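Local atomic coordinates of 5,10-methylenetetrahydrofolate dehydrogenase (Bombyx mori, PDB entry 5ZF1), a protein that probably oxidises 5,10-methylenetetrahydrofolate with NADP+ as electron acceptor, a step of one-carbon metabolism in the silkworm. Residues I22-W25 with V26-N30; A112-P115 with E116-I119; V170-P173 with I174-L178; P202-K205 with L206-Y209. All coordinates share one frame; numbering follows the deposited sequence.

How the contacts relate
Along the chain the four contacts follow one another in series, contacts 1 and 2 in the part matching the catalytic domain of the family and contacts 3 and 4 in the part matching its NAD(P)-binding domain. Contact 1 ends the long helix 7-26, and contact 2 turns the chain between helices 106-112 and 124-131; both have neighbours on helix 277-298, and their centres lie about 23 Å apart. Contacts 3 and 4 sit on helices 171-178 and 203-211, which flank the six-stranded parallel sheet, with centres about 20 Å apart, and both touch the second subunit. From contact 1 to contact 4 the centres are about 51 Å apart, on opposite sides of the chain's centre, reflecting the two-domain build of this family.

Contact 1 (I22-W25 with V26-N30); sequences IAQW and VSLGN
Trp25 and Asn30 close off the C-terminal end of helix 7-26, where the chain leaves the helix through Gly29 with its positive phi. Here the packing is tight: the Asn30 amide lies flat over one face of the indole, the two planes only 10° apart, and Asn30 CB makes a CH-pi contact 3.5 Å from the centroid of the six-membered ring of Trp25. With CG anti to the backbone N (chi1 173°), the indole swings back beside its own carbonyl, which leaves the Asn30 amide both over the ring and within bonding distance of Trp25 O. Phe290 meets the indole edge-to-face, and Ala293 and Gln294 of helix 277-298 also touch it. Replacing the indole by an alanine's methyl group would probably leave the Asn30 amide without its flat support and open a gap against Phe290. The outer side is looser and largely exposed: Gln24 NE2 merely comes within 3.7 Å of Leu28 CD2, while Ser27 folds its hydroxyl back, OG donating to Ala23 O at 2.9 Å from the face opposite to that used by Ser27 N. Trp25 O is likewise gripped from both faces, by Leu28 N and by Asn30 ND2, the latter bond nearly straight.

Contact 2 (A112-P115 with E116-I119); sequences AIAP and EKDI
Pro115 O is gripped by two donors: Asp118 N, at 3.2 Å and well above the carbonyl plane, and the side-chain ND2 of Asn126, which also donates, as does His123 N, to Asp118 OD2 and so ties the turn to the start of helix 124-131. One residue earlier, Ala114 O takes the N-H of Lys117 at 2.9 Å, so two successive turns wind the chain tightly between residues 114 and 118. Asp118 CB lies 3.5 Å from Pro115 O, and beyond it CG is anti to the backbone N (chi1 171°). Asp118 is also the centre of an inverse gamma turn. Ile113 crosses it at about a right angle, its CG2 branch resting 3.8 Å from Asp118 CA. On the exposed side Glu116 bends at its second torsion (chi2 85°) and folds back alongside the proline, OE1 lying 3.6 Å from Pro115 CD. Lys117, by contrast, is buried: its extended chain carries NZ to the carbonyls of Leu85, Asn86 and Val91. The turn sits beside strand 93-96, to which the Lys117 backbone is hydrogen-bonded at Ile94, with helix 75-87 against Ile113 and helix 277-298 against Lys117 and Ile119.

Contact 3 (V170-P173 with I174-L178); sequences VGMP and IAMML
Helix 171-178 is the crossover of a beta-alpha-beta unit, running between the parallel strands 160-164 and 193-197 of the NAD(P)-binding, Rossmann-like domain, and this contact is its first two turns. Val170 stands at the N-cap. Its carbonyl O receives Ile174 N at 3.1 Å, and the next turn follows with Ala175 N to Gly171 O, Met176 N to Met172 O and Met177 N to Pro173 O. The straightest of the four is the bond from Ala175 N to Gly171 O, with 172° at the hydrogen and a length of 3.0 Å. Pro173 has no N-H to give, which costs nothing in the first turn, where the helix has no earlier carbonyl of its own to receive one.

Around the helix the surroundings differ from side to side: Ala175 faces Val194 and Ile196 of the sheet, while Ile174 packs on Ala142 and Val145 of helix 140-151. Met172 and Met176 reach the second subunit: Met172 touches Cys131 there, and Met176 packs on Met176 of that subunit. Met176 has two conformers, so the detail of this packing is doubtful.

Val170 and Ile174 lie side by side and point the same way, Val170 CG1 meeting Ile174 CD1 at 3.9 Å. Ile174 gets there because CG1 sits beside the backbone N (chi1 -72°), and the same turn lays Ile174 CG1 3.2 Å from Val170 O.

Contact 4 (P202-K205 with L206-Y209); sequences PKDK and LEAY
Glu207 runs back along the helix toward Lys203 and Asp204, touching first one and then the other. Its CB lies 3.6 Å from Lys203 O. CG, set beside the backbone N (chi1 -67°), brushes the same Lys203 O at 3.3 Å, and Glu207 CD has drawn off to 3.9 Å from Lys203 O. The chain is extended beyond CG, and at its tip OE1 stands 4.2 Å from Asp204 OD1 while OE2 makes a long and weak ion pair with Lys227. The two carboxylates, their planes 70° apart, would be expected to repel mildly, an effect that Lys227 may partly offset.

The backbone here is the start of helix 203-211, which packs on the parallel sheet of the Rossmann-like domain. Pro202, at the N-cap, offers its O to Leu206 N in a nearly straight bond of 2.9 Å, and Tyr209 N returns to Lys205 O. The Leu206 side chain packs on Ile164 and Cys197.

The Tyr209 side chain comes back to the carbonyl of Lys205. CD2 is its closest atom, 3.0 Å from Lys205 O, which approaches the ring obliquely. The ring goes on to pack against Val162, Thr195 and Cys197 and against Asn160 of the second subunit. A serine in its place would probably open a gap between the helix and these strand residues and take away part of the packing on Asn160 of the second subunit. A bound 1,2-ethanediol, probably from the crystallisation liquor, lies about 4 Å from the Tyr209 side chain, nearest atoms counted.

Contact 1 (I22-W25 with V26-N30)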
loop_
_atom_site.group_PDB
_atom_site.type_symbol
_atom_site.label_atom_id
_atom_site.label_comp_id
_atom_site.label_asym_id
_atom_site.label_seq_id
_atom_site.Cartn_x
_atom_site.Cartn_y
_atom_site.Cartn_z
ATOM N N ILE B 22 17.826 -17.646 -17.420
ATOM C CA ILE B 22 18.477 -16.531 -18.099
ATOM C C ILE B 22 19.161 -17.015 -19.371
ATOM O O ILE B 22 19.073 -16.370 -20.422
ATOM C CB ILE B 22 19.476 -15.846 -17.148
ATOM C CG1 ILE B 22 18.734 -15.122 -16.007
ATOM C CG2 ILE B 22 20.347 -14.851 -17.903
ATOM C CD1 ILE B 22 19.670 -14.570 -14.891
ATOM N N ALA B 23 19.841 -18.158 -19.297
ATOM C CA ALA B 23 20.506 -18.691 -20.485
ATOM C C ALA B 23 19.504 -18.999 -21.589
ATOM O O ALA B 23 19.741 -18.678 -22.759
ATOM C CB ALA B 23 21.317 -19.935 -20.124
ATOM N N GLN B 24 18.362 -19.596 -21.233
ATOM C CA GLN B 24 17.322 -19.882 -22.219
ATOM C C GLN B 24 16.821 -18.607 -22.894
ATOM O O GLN B 24 16.647 -18.565 -24.118
ATOM C CB GLN B 24 16.169 -20.628 -21.546
ATOM C CG GLN B 24 15.132 -21.177 -22.505
ATOM C CD GLN B 24 15.744 -21.737 -23.776
ATOM O OE1 GLN B 24 16.628 -22.594 -23.729
ATOM N NE2 GLN B 24 15.287 -21.242 -24.921
ATOM N N TRP B 25 16.574 -17.553 -22.107
ATOM C CA TRP B 25 16.078 -16.295 -22.660
ATOM C C TRP B 25 17.148 -15.598 -23.499
ATOM O O TRP B 25 16.842 -14.989 -24.535
ATOM C CB TRP B 25 15.597 -15.389 -21.516
ATOM C CG TRP B 25 15.211 -13.993 -21.895
ATOM C CD1 TRP B 25 14.019 -13.584 -22.411
ATOM C CD2 TRP B 25 16.000 -12.807 -21.725
ATOM N NE1 TRP B 25 14.027 -12.228 -22.611
ATOM C CE2 TRP B 25 15.228 -11.724 -22.190
ATOM C CE3 TRP B 25 17.286 -12.558 -21.229
ATOM C CZ2 TRP B 25 15.695 -10.408 -22.170
ATOM C CZ3 TRP B 25 17.750 -11.249 -21.214
ATOM C CH2 TRP B 25 16.959 -10.194 -21.694
ATOM N N VAL B 26 18.409 -15.673 -23.069
ATOM C CA VAL B 26 19.485 -15.106 -23.881
ATOM C C VAL B 26 19.557 -15.824 -25.226
ATOM O O VAL B 26 19.781 -15.199 -26.272
ATOM C CB VAL B 26 20.824 -15.172 -23.119
ATOM C CG1 VAL B 26 21.996 -14.914 -24.051
ATOM C CG2 VAL B 26 20.843 -14.151 -21.985
ATOM N N SER B 27 19.313 -17.137 -25.221
ATOM C CA SER B 27 19.400 -17.956 -26.432
ATOM C C SER B 27 18.304 -17.644 -27.444
ATOM O O SER B 27 18.408 -18.075 -28.597
ATOM C CB SER B 27 19.347 -19.441 -26.067
ATOM O OG SER B 27 20.501 -19.818 -25.339
ATOM N N LEU B 28 17.251 -16.933 -27.046
ATOM C CA LEU B 28 16.234 -16.477 -27.985
ATOM C C LEU B 28 16.663 -15.236 -28.754
ATOM O O LEU B 28 15.883 -14.730 -29.569
ATOM C CB LEU B 28 14.915 -16.189 -27.250
ATOM C CG LEU B 28 14.332 -17.265 -26.332
ATOM C CD1 LEU B 28 13.042 -16.758 -25.672
ATOM C CD2 LEU B 28 14.080 -18.562 -27.096
ATOM N N GLY B 29 17.866 -14.722 -28.503
ATOM C CA GLY B 29 18.325 -13.523 -29.173
ATOM C C GLY B 29 18.354 -12.282 -28.302
ATOM O O GLY B 29 18.151 -11.170 -28.791
ATOM N N ASN B 30 18.617 -12.447 -27.011
ATOM C CA ASN B 30 18.618 -11.333 -26.077
ATOM C C ASN B 30 19.992 -11.178 -25.439
ATOM O O ASN B 30 20.723 -12.153 -25.260
ATOM C CB ASN B 30 17.552 -11.528 -24.981
ATOM C CG ASN B 30 16.142 -11.594 -25.542
ATOM O OD1 ASN B 30 15.626 -10.607 -26.061
ATOM N ND2 ASN B 30 15.504 -12.747 -25.410
#

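Contact 2 (A112-P115 with E116-I119)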
loop_
_atom_site.group_PDB
_atom_site.type_symbol
_atom_site.label_atom_id
_atom_site.label_comp_id
_atom_site.label_asym_id
_atom_site.label_seq_id
_atom_site.Cartn_x
_atom_site.Cartn_y
_atom_site.Cartn_z
ATOM N N ALA B 112 14.067 9.051 -8.756
ATOM C CA ALA B 112 14.832 9.425 -9.941
ATOM C C ALA B 112 15.155 8.229 -10.820
ATOM O O ALA B 112 15.396 8.406 -12.017
ATOM C CB ALA B 112 16.137 10.119 -9.536
ATOM N N ILE B 113 15.178 7.021 -10.254
ATOM C CA ILE B 113 15.454 5.831 -11.052
ATOM C C ILE B 113 14.247 5.515 -11.919
ATOM O O ILE B 113 13.110 5.475 -11.433
ATOM C CB ILE B 113 15.811 4.649 -10.140
ATOM C CG1 ILE B 113 16.991 5.021 -9.239
ATOM C CG2 ILE B 113 16.110 3.402 -10.971
ATOM C CD1 ILE B 113 17.368 3.941 -8.234
ATOM N N ALA B 114 14.482 5.279 -13.209
ATOM C CA ALA B 114 13.390 4.925 -14.101
ATOM C C ALA B 114 12.655 3.702 -13.544
ATOM O O ALA B 114 13.302 2.695 -13.230
ATOM C CB ALA B 114 13.924 4.627 -15.507
ATOM N N PRO B 115 11.328 3.756 -13.389
ATOM C CA PRO B 115 10.620 2.607 -12.796
ATOM C C PRO B 115 10.916 1.297 -13.490
ATOM O O PRO B 115 11.001 0.255 -12.831
ATOM C CB PRO B 115 9.141 2.997 -12.940
ATOM C CG PRO B 115 9.151 4.492 -12.949
ATOM C CD PRO B 115 10.424 4.897 -13.645
ATOM N N GLU B 116 11.097 1.335 -14.811
ATOM C CA GLU B 116 11.365 0.138 -15.597
ATOM C C GLU B 116 12.714 -0.498 -15.278
ATOM O O GLU B 116 12.921 -1.670 -15.633
ATOM C CB GLU B 116 11.310 0.483 -17.090
ATOM C CG GLU B 116 9.950 0.986 -17.578
ATOM C CD GLU B 116 9.726 2.489 -17.379
ATOM O OE1 GLU B 116 10.627 3.195 -16.861
ATOM O OE2 GLU B 116 8.631 2.967 -17.752
ATOM N N LYS B 117 13.628 0.249 -14.656
ATOM C CA LYS B 117 14.956 -0.225 -14.264
ATOM C C LYS B 117 15.140 -0.249 -12.747
ATOM O O LYS B 117 16.257 -0.436 -12.265
ATOM C CB LYS B 117 16.046 0.648 -14.899
ATOM C CG LYS B 117 15.902 0.861 -16.404
ATOM C CD LYS B 117 17.106 1.636 -16.952
ATOM C CE LYS B 117 16.993 1.866 -18.448
ATOM N NZ LYS B 117 18.335 2.203 -19.045
ATOM N N ASP B 118 14.064 -0.065 -11.978
ATOM C CA ASP B 118 14.165 0.126 -10.531
ATOM C C ASP B 118 14.164 -1.239 -9.842
ATOM O O ASP B 118 13.148 -1.727 -9.353
ATOM C CB ASP B 118 13.016 1.013 -10.062
ATOM C CG ASP B 118 12.900 1.100 -8.552
ATOM O OD1 ASP B 118 13.943 1.103 -7.860
ATOM O OD2 ASP B 118 11.733 1.197 -8.075
ATOM N N ILE B 119 15.353 -1.850 -9.775
ATOM C CA ILE B 119 15.457 -3.231 -9.306
ATOM C C ILE B 119 15.052 -3.368 -7.841
ATOM O O ILE B 119 14.550 -4.420 -7.436
ATOM C CB ILE B 119 16.892 -3.737 -9.550
ATOM C CG1 ILE B 119 17.227 -3.602 -11.025
ATOM C CG2 ILE B 119 17.078 -5.162 -9.046
ATOM C CD1 ILE B 119 16.217 -4.233 -11.925
#

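Contact 3 (V170-P173 with I174-L178)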
loop_
_atom_site.group_PDB
_atom_site.type_symbol
_atom_site.label_atom_id
_atom_site.label_comp_id
_atom_site.label_asym_id
_atom_site.label_seq_id
_atom_site.Cartn_x
_atom_site.Cartn_y
_atom_site.Cartn_z
ATOM N N VAL B 170 10.290 -2.610 3.812
ATOM C CA VAL B 170 10.286 -4.037 4.131
ATOM C C VAL B 170 8.963 -4.482 4.742
ATOM O O VAL B 170 8.276 -5.326 4.173
ATOM C CB VAL B 170 11.454 -4.407 5.071
ATOM C CG1 VAL B 170 11.371 -5.879 5.472
ATOM C CG2 VAL B 170 12.799 -4.131 4.405
ATOM N N GLY B 171 8.587 -3.930 5.901
ATOM C CA GLY B 171 7.400 -4.441 6.577
ATOM C C GLY B 171 6.122 -4.215 5.789
ATOM O O GLY B 171 5.262 -5.102 5.686
ATOM N N MET B 172 5.973 -3.025 5.207
ATOM C CA MET B 172 4.750 -2.734 4.469
ATOM C C MET B 172 4.634 -3.614 3.220
ATOM O O MET B 172 3.565 -4.204 2.996
ATOM C CB MET B 172 4.677 -1.235 4.143
ATOM C CG MET B 172 3.405 -0.796 3.440
ATOM S SD MET B 172 3.512 -0.984 1.632
ATOM C CE MET B 172 4.772 0.256 1.223
ATOM N N PRO B 173 5.667 -3.735 2.388
ATOM C CA PRO B 173 5.517 -4.620 1.225
ATOM C C PRO B 173 5.284 -6.069 1.617
ATOM O O PRO B 173 4.564 -6.769 0.905
ATOM C CB PRO B 173 6.843 -4.435 0.464
ATOM C CG PRO B 173 7.374 -3.112 0.933
ATOM C CD PRO B 173 6.929 -2.976 2.358
ATOM N N ILE B 174 5.846 -6.542 2.726
ATOM C CA ILE B 174 5.562 -7.913 3.159
ATOM C C ILE B 174 4.080 -8.071 3.474
ATOM O O ILE B 174 3.417 -9.004 3.003
ATOM C CB ILE B 174 6.433 -8.288 4.369
ATOM C CG1 ILE B 174 7.888 -8.469 3.932
ATOM C CG2 ILE B 174 5.869 -9.564 5.038
ATOM C CD1 ILE B 174 8.853 -8.764 5.062
ATOM N N ALA B 175 3.537 -7.165 4.301
ATOM C CA ALA B 175 2.116 -7.257 4.638
ATOM C C ALA B 175 1.244 -7.159 3.399
ATOM O O ALA B 175 0.244 -7.881 3.279
ATOM C CB ALA B 175 1.734 -6.163 5.640
ATOM N N MET B 176 1.609 -6.271 2.457
ATOM C CA MET B 176 0.790 -6.077 1.263
ATOM C C MET B 176 0.700 -7.359 0.449
ATOM O O MET B 176 -0.380 -7.725 -0.027
ATOM C CB MET B 176 1.359 -4.936 0.416
ATOM C CG MET B 176 0.476 -4.489 -0.751
ATOM S SD MET B 176 -1.111 -3.727 -0.294
ATOM C CE MET B 176 -0.630 -2.333 0.714
ATOM N N MET B 177 1.819 -8.047 0.280
ATOM C CA MET B 177 1.855 -9.290 -0.494
ATOM C C MET B 177 1.130 -10.409 0.225
ATOM O O MET B 177 0.471 -11.243 -0.400
ATOM C CB MET B 177 3.291 -9.738 -0.737
ATOM C CG MET B 177 4.242 -8.656 -1.096
ATOM S SD MET B 177 5.183 -9.162 -2.497
ATOM C CE MET B 177 3.809 -9.201 -3.611
ATOM N N LEU B 178 1.294 -10.467 1.540
ATOM C CA LEU B 178 0.695 -11.545 2.306
ATOM C C LEU B 178 -0.821 -11.539 2.192
ATOM O O LEU B 178 -1.459 -12.600 2.298
ATOM C CB LEU B 178 1.129 -11.426 3.766
ATOM C CG LEU B 178 2.253 -12.310 4.278
ATOM C CD1 LEU B 178 3.540 -12.101 3.518
ATOM C CD2 LEU B 178 2.434 -12.016 5.751
#

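Contact 4 (P202-K205 with L206-Y209)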
loop_
_atom_site.group_PDB
_atom_site.type_symbol
_atom_site.label_atom_id
_atom_site.label_comp_id
_atom_site.label_asym_id
_atom_site.label_seq_id
_atom_site.Cartn_x
_atom_site.Cartn_y
_atom_site.Cartn_z
ATOM N N PRO B 202 0.791 -2.182 21.858
ATOM C CA PRO B 202 1.079 -2.557 23.251
ATOM C C PRO B 202 1.555 -4.000 23.353
ATOM O O PRO B 202 1.125 -4.879 22.594
ATOM C CB PRO B 202 -0.270 -2.373 23.960
ATOM C CG PRO B 202 -1.097 -1.491 23.046
ATOM C CD PRO B 202 -0.609 -1.802 21.643
ATOM N N LYS B 203 2.468 -4.225 24.301
ATOM C CA LYS B 203 3.095 -5.533 24.485
ATOM C C LYS B 203 2.065 -6.646 24.651
ATOM O O LYS B 203 2.151 -7.689 23.996
ATOM C CB LYS B 203 4.014 -5.491 25.705
ATOM C CG LYS B 203 5.233 -4.589 25.531
ATOM C CD LYS B 203 5.929 -4.358 26.878
ATOM C CE LYS B 203 7.105 -3.398 26.751
ATOM N NZ LYS B 203 7.639 -3.010 28.094
ATOM N N ASP B 204 1.083 -6.443 25.530
ATOM C CA ASP B 204 0.102 -7.502 25.772
ATOM C C ASP B 204 -0.747 -7.779 24.530
ATOM O O ASP B 204 -1.121 -8.935 24.269
ATOM C CB ASP B 204 -0.784 -7.139 26.965
ATOM C CG ASP B 204 -0.023 -7.157 28.285
ATOM O OD1 ASP B 204 0.904 -7.990 28.445
ATOM O OD2 ASP B 204 -0.365 -6.340 29.173
ATOM N N LYS B 205 -1.062 -6.741 23.744
ATOM C CA LYS B 205 -1.814 -6.969 22.505
ATOM C C LYS B 205 -0.968 -7.701 21.476
ATOM O O LYS B 205 -1.476 -8.563 20.742
ATOM C CB LYS B 205 -2.295 -5.645 21.907
ATOM C CG LYS B 205 -3.168 -4.796 22.829
ATOM C CD LYS B 205 -4.405 -5.541 23.264
ATOM C CE LYS B 205 -5.571 -4.599 23.491
ATOM N NZ LYS B 205 -6.838 -5.362 23.648
ATOM N N LEU B 206 0.310 -7.330 21.363
ATOM C CA LEU B 206 1.199 -8.026 20.434
ATOM C C LEU B 206 1.267 -9.501 20.780
ATOM O O LEU B 206 1.151 -10.368 19.900
ATOM C CB LEU B 206 2.600 -7.415 20.463
ATOM C CG LEU B 206 3.670 -8.248 19.722
ATOM C CD1 LEU B 206 3.450 -8.175 18.226
ATOM C CD2 LEU B 206 5.078 -7.808 20.067
ATOM N N GLU B 207 1.389 -9.805 22.073
ATOM C CA GLU B 207 1.491 -11.200 22.481
ATOM C C GLU B 207 0.215 -11.967 22.152
ATOM O O GLU B 207 0.277 -13.113 21.690
ATOM C CB GLU B 207 1.819 -11.278 23.971
ATOM C CG GLU B 207 3.210 -10.749 24.289
ATOM C CD GLU B 207 3.538 -10.837 25.765
ATOM O OE1 GLU B 207 2.663 -11.272 26.544
ATOM O OE2 GLU B 207 4.663 -10.447 26.144
ATOM N N ALA B 208 -0.948 -11.345 22.358
ATOM C CA ALA B 208 -2.213 -11.994 22.008
ATOM C C ALA B 208 -2.315 -12.239 20.499
ATOM O O ALA B 208 -2.752 -13.309 20.059
ATOM C CB ALA B 208 -3.389 -11.143 22.492
ATOM N N TYR B 209 -1.934 -11.253 19.683
ATOM C CA TYR B 209 -1.971 -11.494 18.237
ATOM C C TYR B 209 -1.038 -12.632 17.841
ATOM O O TYR B 209 -1.378 -13.451 16.971
ATOM C CB TYR B 209 -1.590 -10.230 17.483
ATOM C CG TYR B 209 -2.658 -9.154 17.379
ATOM C CD1 TYR B 209 -3.832 -9.361 16.678
ATOM C CD2 TYR B 209 -2.444 -7.893 17.959
ATOM C CE1 TYR B 209 -4.776 -8.354 16.552
ATOM C CE2 TYR B 209 -3.372 -6.886 17.841
ATOM C CZ TYR B 209 -4.535 -7.120 17.148
ATOM O OH TYR B 209 -5.444 -6.119 17.024
#